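Local coordinates for protein fructose-bisphosphate aldolase (Plasmodium falciparum, PDB 4TR9) that belongs to the class I fructose-bisphosphate aldolase family of TIM-barrel enzymes, at residues G96-M99 / V100-L103; S64-D67 / L68-T72. All coordinates share one frame; numbering follows the deposited sequence. Where two conformers were deposited one is given.

Interaction 1. Residues G96-M99 / V100-L103; sequences GVPM and VNLL
Val97 meets the helix ahead of it with a single methyl, CG1, which lies 3.8 Å from Asn101 CB and equally 3.8 Å from Leu102 CD2. Setting this methyl anti to the backbone N (chi1 179°) is what aims it between the two residues of the next turn, while the Val97 N-H makes a weak hydrogen bond back to Asn93 OD1. Pro98 follows, and its ring is met by the side-chain amide of Asn101, whose ND2 comes within 3.3 Å of the ring carbon CD; this is van der Waals contact. Asn101 reaches it because CG sits beside its own backbone N (chi1 -70°), so the amide leans back along the chain rather than forward. Pro98 has no N-H to give; its carbonyl O accepts two weak bonds, from Asn101 N at 3.2 Å and from Leu102 N at 3.5 Å. One residue on, Met99 O repeats the pattern, weakly bonded to Leu102 N at 3.3 Å and to Leu103 N at 3.5 Å. Each oxygen is thus shared between an i+3 and an i+4 amide, a mixture of 3-10 and alpha spacing in which no single bond dominates. The Met99 side chain runs beside Leu102 in the same direction, with SD 3.9 Å from Leu102 CD1. Farther along, Met99 rests on Ala63 and Asp67 of helix 59-70 and Val100 on Leu89 of helix 86-89. Loop and first turn together form a helix start with a proline just ahead of helix 99-105, within the connection that leads from strand 79-84 to the neighbouring parallel strand 109-113, a beta-alpha-beta crossover of the TIM barrel.

Interaction 2. Residues S64-D67 / L68-T72; sequences SYRD and LLFGT
Leu69 lies against one face of the Tyr65 ring, off-centre toward the rim. Its CD1 makes a CH-pi contact 4.1 Å from the centroid of the Tyr65 ring, 30° off the normal, and approaches Tyr65 CZ to 3.7 Å. The second pair, Arg66 and Phe70, runs side by side: Arg66 CG is 3.6 Å from Phe70 CE2, although Arg66 was deposited in two conformers and every detail of its side chain belongs to one of them. Phe70 CG stands beside its own backbone N (chi1 -51°), which brings the ring back under the preceding turn, so that Arg66 O lies over one face, 3.1 Å from Phe70 CD2. That same oxygen takes a nearly straight hydrogen bond from Phe70 N at 3.0 Å (167°). Leu68 N to Ser64 O and Leu69 N to Tyr65 O continue the i+4 ladder, and Gly71 N ends it on Asp67 O at 2.8 Å, approaching from above the carbonyl plane. Past the last turn, Thr72 OG1 lies 2.8 Å from Leu68 O and 3.0 Å from Leu69 O, one proton facing two possible acceptors. An outer shell fixes the polar ends: Tyr65 OH bonds Gln313 NE2, Asp67 OD1 bonds Asn93 ND2, and Arg66 NE returns to Arg62 O. The C-terminal half of helix 59-70 packs among its neighbours, with Leu68 on helices 310-320 and 327-346, Asp67 on helix 99-105, and Phe70 touching both that helix and barrel strand 79-84.

Interactions 1 and 2 have centres about 10 Å apart and touch directly, since helix 99-105 packs against helix 59-70. Leu102 CD1 lies 3.5 Å from Asp67 OD1, Met99 CE is 4.0 Å from Asp67 CB, and Leu103 CD2 is 3.7 Å from Phe70 CB. Asn93 is a polar partner of both. Interaction 2 stands near the pocket of the bound N'-[(E)-(2,4-dichlorophenyl)methylidene]-3,4-dihydroxybenzohydrazide: in the conformer given, the side chain of Arg66 is about 9 Å from it. Interaction 1 precedes strand 109-113, whose Lys113 lines that pocket.

Interaction 1. Residues G96-M99 / V100-L103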
ATOM      1  N   GLY A  96      40.734  20.484 -27.663  1.00 66.58           N
ATOM      2  CA  GLY A  96      39.745  20.019 -28.616  1.00 71.00           C
ATOM      3  C   GLY A  96      39.217  18.644 -28.256  1.00 59.32           C
ATOM      4  O   GLY A  96      38.343  18.106 -28.935  1.00 59.60           O
ATOM      5  N   VAL A  97      39.753  18.077 -27.179  1.00 68.93           N
ATOM      6  CA  VAL A  97      39.341  16.757 -26.721  1.00 62.98           C
ATOM      7  C   VAL A  97      38.059  16.825 -25.897  1.00 54.34           C
ATOM      8  O   VAL A  97      37.975  17.588 -24.935  1.00 54.04           O
ATOM      9  CB  VAL A  97      40.439  16.085 -25.873  1.00 57.74           C
ATOM     10  CG1 VAL A  97      39.973  14.723 -25.380  1.00 48.33           C
ATOM     11  CG2 VAL A  97      41.725  15.955 -26.669  1.00 65.88           C
ATOM     12  N   PRO A  98      37.048  16.030 -26.283  1.00 58.42           N
ATOM     13  CA  PRO A  98      35.810  15.912 -25.506  1.00 52.13           C
ATOM     14  C   PRO A  98      36.080  15.448 -24.077  1.00 43.34           C
ATOM     15  O   PRO A  98      37.018  14.683 -23.849  1.00 44.84           O
ATOM     16  CB  PRO A  98      35.008  14.863 -26.281  1.00 47.89           C
ATOM     17  CG  PRO A  98      35.522  14.956 -27.675  1.00 54.49           C
ATOM     18  CD  PRO A  98      36.984  15.269 -27.543  1.00 60.42           C
ATOM     19  N   MET A  99      35.269  15.912 -23.133  1.00 58.65           N
ATOM     20  CA  MET A  99      35.431  15.536 -21.734  1.00 51.84           C
ATOM     21  C   MET A  99      35.221  14.038 -21.539  1.00 41.22           C
ATOM     22  O   MET A  99      35.799  13.433 -20.637  1.00 36.13           O
ATOM     23  CB  MET A  99      34.460  16.323 -20.852  1.00 48.81           C
ATOM     24  CG  MET A  99      34.635  17.828 -20.934  1.00 55.71           C
ATOM     25  SD  MET A  99      36.286  18.352 -20.437  1.00 75.46           S
ATOM     26  CE  MET A  99      36.203  20.102 -20.808  1.00 81.55           C
ATOM     27  N   VAL A 100      34.393  13.450 -22.396  1.00 46.00           N
ATOM     28  CA  VAL A 100      34.118  12.019 -22.347  1.00 42.81           C
ATOM     29  C   VAL A 100      35.378  11.203 -22.628  1.00 54.18           C
ATOM     30  O   VAL A 100      35.645  10.205 -21.957  1.00 49.17           O
ATOM     31  CB  VAL A 100      33.017  11.628 -23.356  1.00 47.28           C
ATOM     32  CG1 VAL A 100      32.792  10.126 -23.348  1.00 49.62           C
ATOM     33  CG2 VAL A 100      31.726  12.364 -23.038  1.00 45.49           C
ATOM     34  N   ASN A 101      36.156  11.640 -23.616  1.00 43.95           N
ATOM     35  CA  ASN A 101      37.376  10.938 -23.992  1.00 43.66           C
ATOM     36  C   ASN A 101      38.437  10.974 -22.895  1.00 42.50           C
ATOM     37  O   ASN A 101      39.255  10.061 -22.786  1.00 43.05           O
ATOM     38  CB  ASN A 101      37.947  11.518 -25.287  1.00 53.90           C
ATOM     39  CG  ASN A 101      37.091  11.195 -26.496  1.00 60.19           C
ATOM     40  OD1 ASN A 101      36.296  10.255 -26.474  1.00 59.97           O
ATOM     41  ND2 ASN A 101      37.255  11.968 -27.561  1.00 69.82           N
ATOM     42  N   LEU A 102      38.421  12.029 -22.086  1.00 46.97           N
ATOM     43  CA  LEU A 102      39.340  12.136 -20.958  1.00 42.74           C
ATOM     44  C   LEU A 102      39.052  11.046 -19.930  1.00 39.61           C
ATOM     45  O   LEU A 102      39.962  10.538 -19.276  1.00 43.15           O
ATOM     46  CB  LEU A 102      39.238  13.514 -20.302  1.00 48.23           C
ATOM     47  CG  LEU A 102      39.603  14.723 -21.167  1.00 56.55           C
ATOM     48  CD1 LEU A 102      39.464  16.011 -20.370  1.00 54.56           C
ATOM     49  CD2 LEU A 102      41.010  14.582 -21.726  1.00 60.73           C
ATOM     50  N   LEU A 103      37.778  10.690 -19.798  1.00 54.48           N
ATOM     51  CA  LEU A 103      37.366   9.645 -18.870  1.00 44.92           C
ATOM     52  C   LEU A 103      37.668   8.262 -19.433  1.00 46.43           C
ATOM     53  O   LEU A 103      38.032   7.347 -18.693  1.00 44.94           O
ATOM     54  CB  LEU A 103      35.874   9.770 -18.553  1.00 42.70           C
ATOM     55  CG  LEU A 103      35.431  11.076 -17.891  1.00 39.98           C
ATOM     56  CD1 LEU A 103      33.925  11.087 -17.688  1.00 32.37           C
ATOM     57  CD2 LEU A 103      36.156  11.279 -16.569  1.00 33.39           C
TER

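Interaction 2. Residues S64-D67 / L68-T72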
ATOM      1  N   SER A  64      37.138  24.424 -18.238  1.00 60.72           N
ATOM      2  CA  SER A  64      38.502  24.363 -17.724  1.00 53.18           C
ATOM      3  C   SER A  64      38.578  23.590 -16.410  1.00 48.42           C
ATOM      4  O   SER A  64      39.505  22.809 -16.194  1.00 44.25           O
ATOM      5  CB  SER A  64      39.064  25.773 -17.527  1.00 52.01           C
ATOM      6  OG  SER A  64      39.069  26.496 -18.746  1.00 65.48           O
ATOM      7  N   TYR A  65      37.600  23.808 -15.539  1.00 52.89           N
ATOM      8  CA  TYR A  65      37.597  23.162 -14.233  1.00 47.55           C
ATOM      9  C   TYR A  65      37.359  21.661 -14.342  1.00 45.72           C
ATOM     10  O   TYR A  65      38.066  20.869 -13.719  1.00 43.61           O
ATOM     11  CB  TYR A  65      36.540  23.784 -13.321  1.00 48.18           C
ATOM     12  CG  TYR A  65      36.379  23.035 -12.021  1.00 44.19           C
ATOM     13  CD1 TYR A  65      37.450  22.879 -11.154  1.00 44.76           C
ATOM     14  CD2 TYR A  65      35.159  22.477 -11.664  1.00 46.05           C
ATOM     15  CE1 TYR A  65      37.314  22.190  -9.967  1.00 46.03           C
ATOM     16  CE2 TYR A  65      35.012  21.788 -10.476  1.00 44.69           C
ATOM     17  CZ  TYR A  65      36.093  21.649  -9.633  1.00 46.88           C
ATOM     18  OH  TYR A  65      35.958  20.966  -8.449  1.00 43.33           O
ATOM     19  N   ARG A  66      36.361  21.274 -15.128  1.00 47.90           N
ATOM     20  CA  ARG A  66      36.045  19.863 -15.323  0.64 44.97           C
ATOM     21  C   ARG A  66      37.153  19.163 -16.101  1.00 45.19           C
ATOM     22  O   ARG A  66      37.331  17.952 -15.995  1.00 45.82           O
ATOM     23  CB  ARG A  66      34.704  19.706 -16.042  0.64 45.43           C
ATOM     24  CG  ARG A  66      33.560  19.280 -15.130  0.64 45.03           C
ATOM     25  CD  ARG A  66      33.305  20.301 -14.033  0.64 46.16           C
ATOM     26  NE  ARG A  66      32.472  21.408 -14.492  0.64 55.27           N
ATOM     27  CZ  ARG A  66      31.156  21.476 -14.314  0.64 58.19           C
ATOM     28  NH1 ARG A  66      30.476  22.521 -14.765  0.64 61.85           N
ATOM     29  NH2 ARG A  66      30.519  20.500 -13.681  0.64 56.92           N
ATOM     30  N   ASP A  67      37.897  19.938 -16.886  1.00 52.71           N
ATOM     31  CA  ASP A  67      39.046  19.409 -17.610  1.00 50.01           C
ATOM     32  C   ASP A  67      40.165  19.083 -16.629  1.00 42.74           C
ATOM     33  O   ASP A  67      40.902  18.114 -16.806  1.00 44.42           O
ATOM     34  CB  ASP A  67      39.537  20.406 -18.662  1.00 58.07           C
ATOM     35  CG  ASP A  67      40.892  20.034 -19.232  1.00 59.26           C
ATOM     36  OD1 ASP A  67      40.939  19.203 -20.163  1.00 61.63           O
ATOM     37  OD2 ASP A  67      41.911  20.575 -18.752  1.00 58.10           O
ATOM     38  N   LEU A  68      40.279  19.906 -15.592  1.00 42.80           N
ATOM     39  CA  LEU A  68      41.276  19.707 -14.549  1.00 43.58           C
ATOM     40  C   LEU A  68      41.003  18.417 -13.788  1.00 47.17           C
ATOM     41  O   LEU A  68      41.926  17.684 -13.431  1.00 44.61           O
ATOM     42  CB  LEU A  68      41.289  20.904 -13.592  1.00 48.26           C
ATOM     43  CG  LEU A  68      42.275  20.920 -12.420  1.00 46.57           C
ATOM     44  CD1 LEU A  68      42.714  22.343 -12.146  1.00 52.40           C
ATOM     45  CD2 LEU A  68      41.662  20.316 -11.165  1.00 47.59           C
ATOM     46  N   LEU A  69      39.726  18.147 -13.542  1.00 44.31           N
ATOM     47  CA  LEU A  69      39.320  16.958 -12.805  1.00 40.45           C
ATOM     48  C   LEU A  69      39.515  15.692 -13.629  1.00 43.29           C
ATOM     49  O   LEU A  69      40.174  14.749 -13.192  1.00 44.66           O
ATOM     50  CB  LEU A  69      37.858  17.072 -12.368  1.00 41.31           C
ATOM     51  CG  LEU A  69      37.491  18.226 -11.432  1.00 42.47           C
ATOM     52  CD1 LEU A  69      35.993  18.243 -11.170  1.00 45.13           C
ATOM     53  CD2 LEU A  69      38.262  18.127 -10.126  1.00 37.05           C
ATOM     54  N   PHE A  70      38.945  15.680 -14.830  1.00 42.92           N
ATOM     55  CA  PHE A  70      38.914  14.472 -15.647  1.00 42.28           C
ATOM     56  C   PHE A  70      40.240  14.237 -16.362  1.00 43.88           C
ATOM     57  O   PHE A  70      40.530  13.122 -16.796  1.00 47.58           O
ATOM     58  CB  PHE A  70      37.773  14.551 -16.667  1.00 43.09           C
ATOM     59  CG  PHE A  70      36.440  14.896 -16.060  1.00 47.09           C
ATOM     60  CD1 PHE A  70      36.133  14.523 -14.761  1.00 45.54           C
ATOM     61  CD2 PHE A  70      35.495  15.599 -16.789  1.00 46.36           C
ATOM     62  CE1 PHE A  70      34.914  14.845 -14.201  1.00 45.47           C
ATOM     63  CE2 PHE A  70      34.272  15.923 -16.234  1.00 48.39           C
ATOM     64  CZ  PHE A  70      33.984  15.547 -14.938  1.00 49.01           C
ATOM     65  N   GLY A  71      41.043  15.289 -16.478  1.00 47.35           N
ATOM     66  CA  GLY A  71      42.331  15.192 -17.139  1.00 49.72           C
ATOM     67  C   GLY A  71      43.444  14.803 -16.187  1.00 51.42           C
ATOM     68  O   GLY A  71      44.618  14.811 -16.554  1.00 55.16           O
ATOM     69  N   THR A  72      43.071  14.462 -14.957  1.00 54.14           N
ATOM     70  CA  THR A  72      44.042  14.078 -13.940  1.00 52.65           C
ATOM     71  C   THR A  72      44.626  12.697 -14.221  1.00 55.33           C
ATOM     72  O   THR A  72      43.925  11.688 -14.143  1.00 46.71           O
ATOM     73  CB  THR A  72      43.417  14.081 -12.535  1.00 46.89           C
ATOM     74  OG1 THR A  72      42.922  15.392 -12.234  1.00 48.82           O
ATOM     75  CG2 THR A  72      44.448  13.684 -11.492  1.00 42.47           C
TER